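Long-range contact in telomerase reverse transcriptase (Candida albicans SC5314, PDB 6ZDQ), which probably extends chromosome ends by copying a template within its own RNA component into simple telomeric DNA repeats: residues A[68-73]-A[239-244]. Sequence-based numbering, arbitrary orientation.
Sequences ANVVSN and SSFRVI
A small apolar contact joins a turn in the loop between helices 52-59 and 77-91 to the start of edge strand 241-247 and the two residues leading into it. The turn is a type I beta turn from Asn69 to Ser72, closed by a backbone hydrogen bond from Ser72 N to Asn69 O (3.0 Å), and it presents two adjacent valines to the other segment. Val70 does most of the touching through one branch: CG2, set between the backbone N and the carbonyl carbon (CG1 at chi1 -62°), reaches Phe241 CE2 at 3.6 Å. The valine meets the CD2-CE2 side of the ring obliquely. The same methyl bears on the backbone of Ser239 and Ser240. Val71 adds its CG1, 3.7 Å from Ser239 CA, while the side chains of Ser239 and Ser240 start out away from the turn. Behind the valines, Asn73 folds back so that ND2 donates to Val70 O at 2.9 Å, from above the carbonyl plane, and OD1 accepts from Asn66 N, which fixes the amide's orientation. Asn73 also packs on Leu198 and Leu202 of helix 196-214, whose Trp206 meets the Phe241 ring edge-to-face, while Leu234 and Pro236 of the antiparallel neighbour 229-236 also touch Phe241.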
loop_
_atom_site.group_PDB
_atom_site.type_symbol
_atom_site.label_atom_id
_atom_site.label_comp_id
_atom_site.label_asym_id
_atom_site.label_seq_id
_atom_site.Cartn_x
_atom_site.Cartn_y
_atom_site.Cartn_z
ATOM N N ALA A 68 -21.152 15.978 6.861
ATOM C CA ALA A 68 -20.940 16.513 5.520
ATOM C C ALA A 68 -19.569 16.110 4.990
ATOM O O ALA A 68 -19.459 15.442 3.955
ATOM C CB ALA A 68 -21.096 18.034 5.530
ATOM N N ASN A 69 -18.512 16.510 5.688
ATOM C CA ASN A 69 -17.147 16.087 5.392
ATOM C C ASN A 69 -16.763 15.079 6.472
ATOM O O ASN A 69 -16.251 15.444 7.530
ATOM C CB ASN A 69 -16.191 17.276 5.353
ATOM C CG ASN A 69 -14.868 16.937 4.697
ATOM O OD1 ASN A 69 -14.532 15.767 4.517
ATOM N ND2 ASN A 69 -14.108 17.963 4.334
ATOM N N VAL A 70 -17.019 13.798 6.193
ATOM C CA VAL A 70 -16.834 12.748 7.189
ATOM C C VAL A 70 -15.385 12.554 7.602
ATOM O O VAL A 70 -15.125 11.893 8.613
ATOM C CB VAL A 70 -17.410 11.412 6.676
ATOM C CG1 VAL A 70 -18.906 11.542 6.429
ATOM C CG2 VAL A 70 -16.690 10.975 5.413
ATOM N N VAL A 71 -14.426 13.103 6.848
ATOM C CA VAL A 71 -13.019 12.975 7.221
ATOM C C VAL A 71 -12.530 14.139 8.070
ATOM O O VAL A 71 -11.380 14.112 8.536
ATOM C CB VAL A 71 -12.111 12.853 5.981
ATOM C CG1 VAL A 71 -12.710 11.877 4.979
ATOM C CG2 VAL A 71 -11.879 14.219 5.351
ATOM N N SER A 72 -13.359 15.162 8.287
ATOM C CA SER A 72 -12.953 16.287 9.121
ATOM C C SER A 72 -12.886 15.921 10.598
ATOM O O SER A 72 -12.247 16.640 11.374
ATOM C CB SER A 72 -13.910 17.461 8.913
ATOM O OG SER A 72 -13.904 17.886 7.561
ATOM N N ASN A 73 -13.533 14.826 11.005
ATOM C CA ASN A 73 -13.563 14.437 12.410
ATOM C C ASN A 73 -12.190 14.051 12.948
ATOM O O ASN A 73 -11.972 14.134 14.162
ATOM C CB ASN A 73 -14.542 13.276 12.611
ATOM C CG ASN A 73 -15.951 13.616 12.163
ATOM O OD1 ASN A 73 -16.763 14.112 12.946
ATOM N ND2 ASN A 73 -16.248 13.352 10.896
ATOM N N SER A 239 -12.724 12.260 1.187
ATOM C CA SER A 239 -13.910 12.955 1.669
ATOM C C SER A 239 -15.066 12.033 2.014
ATOM O O SER A 239 -16.028 12.489 2.643
ATOM C CB SER A 239 -14.395 13.973 0.626
ATOM O OG SER A 239 -14.824 13.311 -0.551
ATOM N N SER A 240 -15.021 10.772 1.593
ATOM C CA SER A 240 -16.080 9.800 1.829
ATOM C C SER A 240 -15.417 8.518 2.310
ATOM O O SER A 240 -14.209 8.480 2.560
ATOM C CB SER A 240 -16.916 9.585 0.560
ATOM O OG SER A 240 -16.091 9.216 -0.531
ATOM N N PHE A 241 -16.203 7.454 2.435
ATOM C CA PHE A 241 -15.718 6.178 2.939
ATOM C C PHE A 241 -15.785 5.111 1.855
ATOM O O PHE A 241 -16.781 5.004 1.133
ATOM C CB PHE A 241 -16.526 5.722 4.158
ATOM C CG PHE A 241 -16.132 6.400 5.439
ATOM C CD1 PHE A 241 -14.912 6.126 6.032
ATOM C CD2 PHE A 241 -16.988 7.296 6.059
ATOM C CE1 PHE A 241 -14.546 6.739 7.214
ATOM C CE2 PHE A 241 -16.629 7.912 7.244
ATOM C CZ PHE A 241 -15.407 7.635 7.821
ATOM N N ARG A 242 -14.716 4.331 1.741
ATOM C CA ARG A 242 -14.697 3.138 0.907
ATOM C C ARG A 242 -14.930 1.918 1.788
ATOM O O ARG A 242 -14.359 1.810 2.878
ATOM C CB ARG A 242 -13.367 3.004 0.165
ATOM C CG ARG A 242 -13.233 1.728 -0.646
ATOM C CD ARG A 242 -11.779 1.448 -0.986
ATOM N NE ARG A 242 -11.206 2.484 -1.839
ATOM C CZ ARG A 242 -9.913 2.569 -2.137
ATOM N NH1 ARG A 242 -9.060 1.682 -1.646
ATOM N NH2 ARG A 242 -9.474 3.544 -2.923
ATOM N N VAL A 243 -15.771 1.004 1.317
ATOM C CA VAL A 243 -16.144 -0.181 2.078
ATOM C C VAL A 243 -15.365 -1.367 1.532
ATOM O O VAL A 243 -15.492 -1.717 0.352
ATOM C CB VAL A 243 -17.658 -0.438 2.017
ATOM C CG1 VAL A 243 -18.033 -1.591 2.934
ATOM C CG2 VAL A 243 -18.424 0.821 2.390
ATOM N N ILE A 244 -14.558 -1.985 2.390
ATOM C CA ILE A 244 -13.784 -3.160 2.027
ATOM C C ILE A 244 -14.107 -4.274 3.013
ATOM O O ILE A 244 -14.684 -4.049 4.081
ATOM C CB ILE A 244 -12.267 -2.877 1.996
ATOM C CG1 ILE A 244 -11.776 -2.404 3.367
ATOM C CG2 ILE A 244 -11.938 -1.853 0.920
ATOM C CD1 ILE A 244 -11.038 -3.467 4.156
#